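Side-chain contacts in uncharacterized protein (Staphylococcus aureus, PDB 4YBV), which is a hot dog-fold thioesterase that probably hydrolyses acyl thioesters, its natural substrate not being established: residues Met13-Gln18 / Val23-Pro28; Gly43-Leu48 / Leu113-Arg118; Thr51-Gly56 / His100-Lys105. The protein carries 1 engineered substitution. All coordinates share one frame; numbering follows the deposited sequence.

Overall arrangement
All three contacts involve a single antiparallel sheet, and contacts 2 and 3 pack helix 42-60 against it. Contact 1 joins the N-terminal hairpin strands 14-19 and 22-28 at one border of the sheet; it comes first along the chain and is finished before the others begin. Contact 2 sets the start of the helix against strand 113-124, and contact 3, whose segments both fall between those of contact 2, sets the middle of the helix against neighbouring strand 99-107. Their centres lie about 11 to 13 Å apart. Contact 1 also meets the helix, through L48 and L55. The sheet thus wraps the long helix, as a hot dog fold requires, while contacts 2 and 3 also touch the second subunit.

Contact 1 of 3, residues Met13-Gln18 / Val23-Pro28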
loop_
_atom_site.group_PDB
_atom_site.type_symbol
_atom_site.label_atom_id
_atom_site.label_comp_id
_atom_site.label_asym_id
_atom_site.label_seq_id
_atom_site.Cartn_x
_atom_site.Cartn_y
_atom_site.Cartn_z
ATOM N N MET A 13 19.920 14.818 7.087
ATOM C CA MET A 13 18.630 15.435 6.770
ATOM C C MET A 13 18.612 16.878 7.219
ATOM O O MET A 13 19.097 17.186 8.311
ATOM C CB MET A 13 17.478 14.696 7.453
ATOM C CG MET A 13 17.340 13.215 7.014
ATOM S SD MET A 13 15.793 12.584 7.655
ATOM C CE MET A 13 16.010 10.851 7.291
ATOM N N SER A 14 18.036 17.757 6.409
ATOM C CA SER A 14 17.762 19.131 6.895
ATOM C C SER A 14 16.337 19.564 6.610
ATOM O O SER A 14 15.803 19.335 5.527
ATOM C CB SER A 14 18.756 20.144 6.304
ATOM O OG SER A 14 18.750 20.086 4.891
ATOM N N ILE A 15 15.713 20.135 7.623
ATOM C CA ILE A 15 14.369 20.677 7.511
ATOM C C ILE A 15 14.441 22.000 6.777
ATOM O O ILE A 15 14.921 22.964 7.343
ATOM C CB ILE A 15 13.717 20.932 8.868
ATOM C CG1 ILE A 15 13.699 19.691 9.727
ATOM C CG2 ILE A 15 12.294 21.459 8.690
ATOM C CD1 ILE A 15 13.019 18.606 9.059
ATOM N N ASP A 16 13.980 22.044 5.527
ATOM C CA ASP A 16 14.021 23.284 4.772
ATOM C C ASP A 16 12.851 24.215 5.103
ATOM O O ASP A 16 13.002 25.441 5.015
ATOM C CB ASP A 16 14.070 22.979 3.286
ATOM C CG ASP A 16 15.304 22.194 2.920
ATOM O OD1 ASP A 16 16.417 22.475 3.449
ATOM O OD2 ASP A 16 15.151 21.244 2.157
ATOM N N HIS A 17 11.710 23.642 5.484
ATOM C CA HIS A 17 10.510 24.418 5.797
ATOM C C HIS A 17 9.489 23.561 6.517
ATOM O O HIS A 17 9.326 22.359 6.220
ATOM C CB HIS A 17 9.865 25.011 4.529
ATOM C CG HIS A 17 8.581 25.750 4.782
ATOM N ND1 HIS A 17 8.475 26.780 5.696
ATOM C CD2 HIS A 17 7.345 25.608 4.235
ATOM C CE1 HIS A 17 7.233 27.234 5.701
ATOM N NE2 HIS A 17 6.528 26.550 4.820
ATOM N N GLN A 18 8.791 24.210 7.445
ATOM C CA GLN A 18 7.720 23.617 8.225
ATOM C C GLN A 18 6.593 24.622 8.397
ATOM O O GLN A 18 6.852 25.763 8.760
ATOM C CB GLN A 18 8.202 23.249 9.625
ATOM C CG GLN A 18 9.009 22.032 9.753
ATOM C CD GLN A 18 9.513 21.882 11.181
ATOM O OE1 GLN A 18 9.215 20.902 11.853
ATOM N NE2 GLN A 18 10.277 22.855 11.642
ATOM N N VAL A 23 5.571 19.718 5.671
ATOM C CA VAL A 23 6.982 19.569 6.017
ATOM C C VAL A 23 7.836 19.350 4.771
ATOM O O VAL A 23 7.537 18.523 3.923
ATOM C CB VAL A 23 7.199 18.406 7.003
ATOM C CG1 VAL A 23 8.687 18.256 7.316
ATOM C CG2 VAL A 23 6.430 18.666 8.269
ATOM N N VAL A 24 8.905 20.105 4.655
ATOM C CA VAL A 24 9.812 19.929 3.545
ATOM C C VAL A 24 11.162 19.578 4.165
ATOM O O VAL A 24 11.740 20.394 4.898
ATOM C CB VAL A 24 9.879 21.221 2.644
ATOM C CG1 VAL A 24 10.721 20.990 1.390
ATOM C CG2 VAL A 24 8.453 21.677 2.265
ATOM N N ILE A 25 11.639 18.357 3.906
ATOM C CA ILE A 25 12.972 17.898 4.371
ATOM C C ILE A 25 13.806 17.370 3.243
ATOM O O ILE A 25 13.302 16.648 2.403
ATOM C CB ILE A 25 12.884 16.726 5.367
ATOM C CG1 ILE A 25 11.706 16.859 6.276
ATOM C CG2 ILE A 25 14.142 16.601 6.173
ATOM C CD1 ILE A 25 11.729 15.758 7.280
ATOM N N SER A 26 15.095 17.650 3.245
ATOM C CA SER A 26 15.945 17.178 2.167
ATOM C C SER A 26 17.201 16.489 2.703
ATOM O O SER A 26 17.502 16.549 3.911
ATOM C CB SER A 26 16.347 18.349 1.235
ATOM O OG SER A 26 17.001 19.368 1.958
ATOM N N MET A 27 17.935 15.843 1.810
ATOM C CA MET A 27 19.178 15.173 2.204
ATOM C C MET A 27 20.019 14.949 0.980
ATOM O O MET A 27 19.471 14.855 -0.122
ATOM C CB MET A 27 18.881 13.840 2.927
ATOM C CG MET A 27 18.378 12.740 1.998
ATOM S SD MET A 27 17.891 11.214 2.891
ATOM C CE MET A 27 17.653 10.113 1.545
ATOM N N PRO A 28 21.358 14.888 1.151
ATOM C CA PRO A 28 22.283 14.631 0.032
ATOM C C PRO A 28 22.298 13.168 -0.415
ATOM O O PRO A 28 22.244 12.276 0.412
ATOM C CB PRO A 28 23.654 15.005 0.604
ATOM C CG PRO A 28 23.529 14.783 2.082
ATOM C CD PRO A 28 22.080 15.156 2.411
#
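I15 and I25 stand side by side on one face of the hairpin, pointing the same way, and the end of I15 closes the gap: its CD1 lies 3.5 Å from CG1 of I25. The CG2 branch of I25 is a second bump, fitting into the hollow bordered by that same I15 CD1, by M13 CB at 4.0 Å, and by the backbone of the opposite strand, where S14 O is 3.3 Å from I25 CG2. L55 of helix 42-60 receives both isoleucines, and the extended chain of M13 runs on to L48 and T51.

S14, H17, V24 and S26 occupy the other face. Between the two registers sits a classic beta bulge, in which D16 and H17 both face V24. V24 O takes two N-H groups, D16 N at 2.9 Å and, in the carbonyl plane on a lone pair, H17 N at 3.3 Å. At the bulge D16 points toward the partner strand, and its OD2 comes up to S26. S26 OG, set between its own backbone N and carbonyl carbon (chi1 57°), donates to the syn lone pair of D16 OD2 over a short 2.6 Å. R85 also bonds S26 OG through NH2.

The isoleucine pair and the serine-aspartate pair thus differ in chemistry. Apolar branches interlock where the isoleucines meet the helix, whereas at S26 the hydroxyl links a carboxylate to an arginine, a setting that probably favours the ionised form of D16.

Contact 2 of 3, residues Gly43-Leu48 / Leu113-Arg118; sequences GASIAL and LITVMR
S45 and T115 meet hydroxyl to hydroxyl, tip to tip, in the tightest part of this helix-on-strand contact. S45 OG and T115 OG1 are hydrogen-bonded at 2.7 Å, and either could be the donor. The S45 side chain leaves the helix straight at the strand, its OG lying anti to the backbone N (chi1 -173°). It comes up against the base of the threonine as well, with T115 CB only 3.3 Å from S45 OG. S45 was modelled in two conformers, so the bond belongs to this one and may be made only part of the time.

One residue further along the helix the fit is easier. M117 reaches across from the strand, extended as far as SD and then bent at its last torsion (chi3 76°), which brings the terminal methyl up to I46. There M117 CE lies 3.6 Å from I46 O and 4.0 Å from the CG2 branch of I46, while M117 SD rests 3.8 Å from I46 O. The two side chains cross at about a right angle, the thioether end of M117 against the CG2 methyl of I46 with no polar bond between them. This looser half does not face solvent: all four touching residues are buried, and I46 packs on I46 of the third subunit.

Around the pair, S45 also touches I106 of strand 99-107, which faces the classic bulge made by I114 and T115. M117 also touches I104 of that strand and A75 of strand 67-77, and R118 hydrogen-bonds N74 and N76 of the second subunit. The contact thus seats the start of helix 42-60 on the neighbouring strands of the sheet.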
loop_
_atom_site.group_PDB
_atom_site.type_symbol
_atom_site.label_atom_id
_atom_site.label_comp_id
_atom_site.label_asym_id
_atom_site.label_seq_id
_atom_site.Cartn_x
_atom_site.Cartn_y
_atom_site.Cartn_z
ATOM N N GLY A 43 14.814 2.543 -0.075
ATOM C CA GLY A 43 14.562 2.566 1.357
ATOM C C GLY A 43 14.948 3.860 2.064
ATOM O O GLY A 43 14.306 4.244 3.045
ATOM N N ALA A 44 16.035 4.488 1.601
ATOM C CA ALA A 44 16.516 5.755 2.131
ATOM C C ALA A 44 15.454 6.836 1.833
ATOM O O ALA A 44 15.089 7.611 2.706
ATOM C CB ALA A 44 17.896 6.125 1.503
ATOM N N SER A 45 14.995 6.861 0.584
ATOM C CA SER A 45 13.926 7.760 0.143
ATOM C C SER A 45 12.704 7.593 1.049
ATOM O O SER A 45 12.209 8.562 1.628
ATOM C CB SER A 45 13.554 7.468 -1.312
ATOM O OG SER A 45 12.639 8.422 -1.819
ATOM N N ILE A 46 12.255 6.341 1.208
ATOM C CA ILE A 46 11.106 6.058 2.062
ATOM C C ILE A 46 11.344 6.520 3.506
ATOM O O ILE A 46 10.445 7.115 4.120
ATOM C CB ILE A 46 10.729 4.535 2.069
ATOM C CG1 ILE A 46 10.143 4.122 0.718
ATOM C CG2 ILE A 46 9.710 4.224 3.188
ATOM C CD1 ILE A 46 9.972 2.556 0.551
ATOM N N ALA A 47 12.556 6.307 4.029
ATOM C CA ALA A 47 12.871 6.718 5.408
ATOM C C ALA A 47 12.769 8.264 5.560
ATOM O O ALA A 47 12.253 8.772 6.566
ATOM C CB ALA A 47 14.259 6.265 5.793
ATOM N N LEU A 48 13.269 8.977 4.556
ATOM C CA LEU A 48 13.087 10.448 4.517
ATOM C C LEU A 48 11.592 10.806 4.576
ATOM O O LEU A 48 11.176 11.622 5.399
ATOM C CB LEU A 48 13.720 11.008 3.263
ATOM C CG LEU A 48 13.738 12.542 3.071
ATOM C CD1 LEU A 48 14.650 13.202 4.090
ATOM C CD2 LEU A 48 14.225 12.841 1.682
ATOM N N LEU A 113 9.962 13.312 -9.976
ATOM C CA LEU A 113 9.491 12.514 -8.884
ATOM C C LEU A 113 10.385 11.266 -8.789
ATOM O O LEU A 113 10.572 10.554 -9.762
ATOM C CB LEU A 113 8.024 12.099 -9.076
ATOM C CG LEU A 113 6.979 12.986 -8.430
ATOM C CD1 LEU A 113 5.617 12.472 -8.814
ATOM C CD2 LEU A 113 7.158 12.993 -6.922
ATOM N N ILE A 114 10.932 11.033 -7.603
ATOM C CA ILE A 114 11.729 9.857 -7.320
ATOM C C ILE A 114 10.852 8.807 -6.620
ATOM O O ILE A 114 10.939 7.610 -6.913
ATOM C CB ILE A 114 12.945 10.229 -6.441
ATOM C CG1 ILE A 114 13.812 11.236 -7.173
ATOM C CG2 ILE A 114 13.794 9.034 -6.157
ATOM C CD1 ILE A 114 14.262 10.762 -8.515
ATOM N N THR A 115 10.020 9.287 -5.696
ATOM C CA THR A 115 9.148 8.421 -4.872
ATOM C C THR A 115 7.871 9.154 -4.551
ATOM O O THR A 115 7.922 10.324 -4.191
ATOM C CB THR A 115 9.807 8.036 -3.524
ATOM O OG1 THR A 115 11.084 7.431 -3.783
ATOM C CG2 THR A 115 8.966 7.028 -2.752
ATOM N N VAL A 116 6.742 8.484 -4.594
ATOM C CA VAL A 116 5.471 9.056 -4.197
ATOM C C VAL A 116 4.963 8.144 -3.098
ATOM O O VAL A 116 5.034 6.959 -3.224
ATOM C CB VAL A 116 4.496 9.244 -5.341
ATOM C CG1 VAL A 116 4.281 7.971 -6.074
ATOM C CG2 VAL A 116 3.186 9.693 -4.818
ATOM N N MET A 117 4.513 8.711 -2.003
ATOM C CA MET A 117 4.167 7.973 -0.846
ATOM C C MET A 117 2.972 8.415 -0.076
ATOM O O MET A 117 2.648 9.572 -0.069
ATOM C CB MET A 117 5.264 8.231 0.189
ATOM C CG MET A 117 6.456 7.359 0.265
ATOM S SD MET A 117 7.673 7.736 1.551
ATOM C CE MET A 117 6.968 7.160 3.042
ATOM N N ARG A 118 2.366 7.493 0.628
ATOM C CA ARG A 118 1.311 7.916 1.568
ATOM C C ARG A 118 1.662 7.311 2.907
ATOM O O ARG A 118 2.151 6.176 2.968
ATOM C CB ARG A 118 -0.102 7.494 1.092
ATOM C CG ARG A 118 -1.302 8.103 1.883
ATOM C CD ARG A 118 -2.656 7.898 1.160
ATOM N NE ARG A 118 -2.997 6.496 1.234
ATOM C CZ ARG A 118 -2.902 5.631 0.226
ATOM N NH1 ARG A 118 -2.548 6.039 -0.987
ATOM N NH2 ARG A 118 -3.167 4.354 0.446
#

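Contact 3 of 3, residues Thr51-Gly56 / His100-Lys105; sequences TACSLG and HVWDIK
C53 lays its CB on the face of the W102 indole. The carbon is 3.2 Å from W102 CG and 3.4 Å from the centroid of the five-membered ring, only 22° off the ring normal, a close CH-pi contact displaced toward the rim where the ring joins its own CB. The sulfur takes a different line. A chi1 of 41° turns SG into the position flanked by both backbone N and carbonyl carbon, and there it lies oblique to the indole, 4.8 Å from the same centroid, a glancing sulfur-aromatic contact. It runs instead to I104 two residues along the strand, where C53 SG and I104 CD1 are 3.8 Å apart.

The six-membered end of the indole reaches one turn further along the helix. G56 has no side chain, so the helix backbone itself comes up to the ring: G56 C lies 3.3 Å from W102 CZ2 and G56 CA 3.5 Å from W102 CH2. They come in obliquely to the ring. Both ends of the flat group are therefore packed against the helix, C53 at the root and G56 at the benzo side.

The indole's N-H is also accounted for, since W102 NE1 is hydrogen-bonded to OG of S57, the residue just beyond G56. H100 ND1 bonds the same hydroxyl. This anchors the ring's rotation from its nitrogen, while A90 of strand 85-95 touches W102 as well.

The axes of the two short segments come within 9.2 Å of each other, their N-to-C directions 138° apart. A long helix packed into a curved antiparallel sheet is the core of the hot dog fold, to which this thioesterase belongs; here C53 and G56 of the helix meet W102 and I104 of the sheet.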
loop_
_atom_site.group_PDB
_atom_site.type_symbol
_atom_site.label_atom_id
_atom_site.label_comp_id
_atom_site.label_asym_id
_atom_site.label_seq_id
_atom_site.Cartn_x
_atom_site.Cartn_y
_atom_site.Cartn_z
ATOM N N THR A 51 10.109 10.129 8.027
ATOM C CA THR A 51 10.592 11.211 8.898
ATOM C C THR A 51 9.733 12.476 8.702
ATOM O O THR A 51 9.321 13.120 9.669
ATOM C CB THR A 51 12.067 11.542 8.628
ATOM O OG1 THR A 51 12.866 10.348 8.829
ATOM C CG2 THR A 51 12.542 12.657 9.563
ATOM N N ALA A 52 9.447 12.798 7.444
ATOM C CA ALA A 52 8.705 14.026 7.137
ATOM C C ALA A 52 7.319 13.965 7.745
ATOM O O ALA A 52 6.883 14.933 8.395
ATOM C CB ALA A 52 8.647 14.273 5.610
ATOM N N CYS A 53 6.593 12.847 7.604
ATOM C CA CYS A 53 5.256 12.969 8.171
ATOM C C CYS A 53 5.214 12.705 9.688
ATOM O O CYS A 53 4.305 13.182 10.368
ATOM C CB CYS A 53 4.229 12.112 7.436
ATOM S SG CYS A 53 4.646 10.515 6.942
ATOM N N SER A 54 6.212 12.023 10.232
ATOM C CA SER A 54 6.397 11.978 11.688
ATOM C C SER A 54 6.606 13.402 12.303
ATOM O O SER A 54 5.929 13.791 13.280
ATOM C CB SER A 54 7.592 11.061 12.017
ATOM O OG SER A 54 7.801 10.944 13.413
ATOM N N LEU A 55 7.536 14.169 11.722
ATOM C CA LEU A 55 7.735 15.564 12.117
ATOM C C LEU A 55 6.443 16.384 11.968
ATOM O O LEU A 55 6.085 17.151 12.863
ATOM C CB LEU A 55 8.851 16.190 11.295
ATOM C CG LEU A 55 10.231 15.615 11.590
ATOM C CD1 LEU A 55 11.243 16.084 10.581
ATOM C CD2 LEU A 55 10.692 15.936 13.007
ATOM N N GLY A 56 5.754 16.219 10.841
ATOM C CA GLY A 56 4.497 16.931 10.624
ATOM C C GLY A 56 3.442 16.667 11.683
ATOM O O GLY A 56 2.860 17.606 12.275
ATOM N N HIS A 100 -3.535 10.563 11.514
ATOM C CA HIS A 100 -3.268 11.499 10.423
ATOM C C HIS A 100 -2.879 10.751 9.171
ATOM O O HIS A 100 -2.129 9.764 9.214
ATOM C CB HIS A 100 -2.143 12.473 10.768
ATOM C CG HIS A 100 -2.432 13.331 11.953
ATOM N ND1 HIS A 100 -1.485 14.157 12.517
ATOM C CD2 HIS A 100 -3.563 13.486 12.689
ATOM C CE1 HIS A 100 -2.015 14.777 13.556
ATOM N NE2 HIS A 100 -3.273 14.388 13.678
ATOM N N VAL A 101 -3.340 11.246 8.041
ATOM C CA VAL A 101 -2.956 10.651 6.782
ATOM C C VAL A 101 -2.214 11.693 5.994
ATOM O O VAL A 101 -2.738 12.790 5.820
ATOM C CB VAL A 101 -4.198 10.117 6.033
ATOM C CG1 VAL A 101 -3.839 9.654 4.647
ATOM C CG2 VAL A 101 -4.836 9.009 6.860
ATOM N N TRP A 102 -0.986 11.375 5.557
ATOM C CA TRP A 102 -0.088 12.288 4.827
ATOM C C TRP A 102 0.210 11.869 3.407
ATOM O O TRP A 102 0.397 10.670 3.113
ATOM C CB TRP A 102 1.273 12.404 5.547
ATOM C CG TRP A 102 1.244 13.120 6.849
ATOM C CD1 TRP A 102 0.918 12.608 8.067
ATOM C CD2 TRP A 102 1.558 14.500 7.060
ATOM N NE1 TRP A 102 1.003 13.598 9.032
ATOM C CE2 TRP A 102 1.391 14.765 8.432
ATOM C CE3 TRP A 102 1.966 15.537 6.221
ATOM C CZ2 TRP A 102 1.612 16.037 8.988
ATOM C CZ3 TRP A 102 2.192 16.803 6.778
ATOM C CH2 TRP A 102 2.017 17.025 8.153
ATOM N N ASP A 103 0.363 12.861 2.542
ATOM C CA ASP A 103 0.811 12.635 1.178
ATOM C C ASP A 103 2.261 13.099 1.078
ATOM O O ASP A 103 2.554 14.170 1.533
ATOM C CB ASP A 103 -0.062 13.418 0.211
ATOM C CG ASP A 103 -0.059 12.840 -1.154
ATOM O OD1 ASP A 103 -0.852 11.894 -1.363
ATOM O OD2 ASP A 103 0.713 13.322 -2.010
ATOM N N ILE A 104 3.170 12.291 0.525
ATOM C CA ILE A 104 4.571 12.702 0.433
ATOM C C ILE A 104 5.100 12.530 -0.978
ATOM O O ILE A 104 4.998 11.452 -1.559
ATOM C CB ILE A 104 5.507 11.924 1.395
ATOM C CG1 ILE A 104 4.964 11.841 2.814
ATOM C CG2 ILE A 104 6.897 12.569 1.445
ATOM C CD1 ILE A 104 4.328 10.506 3.136
ATOM N N LYS A 105 5.670 13.598 -1.529
ATOM C CA LYS A 105 6.291 13.502 -2.829
ATOM C C LYS A 105 7.786 13.805 -2.704
ATOM O O LYS A 105 8.188 14.806 -2.126
ATOM C CB LYS A 105 5.598 14.444 -3.820
ATOM C CG LYS A 105 4.173 13.967 -4.193
ATOM C CD LYS A 105 3.512 14.966 -5.149
ATOM C CE LYS A 105 2.215 14.408 -5.716
ATOM N NZ LYS A 105 1.316 13.872 -4.659
#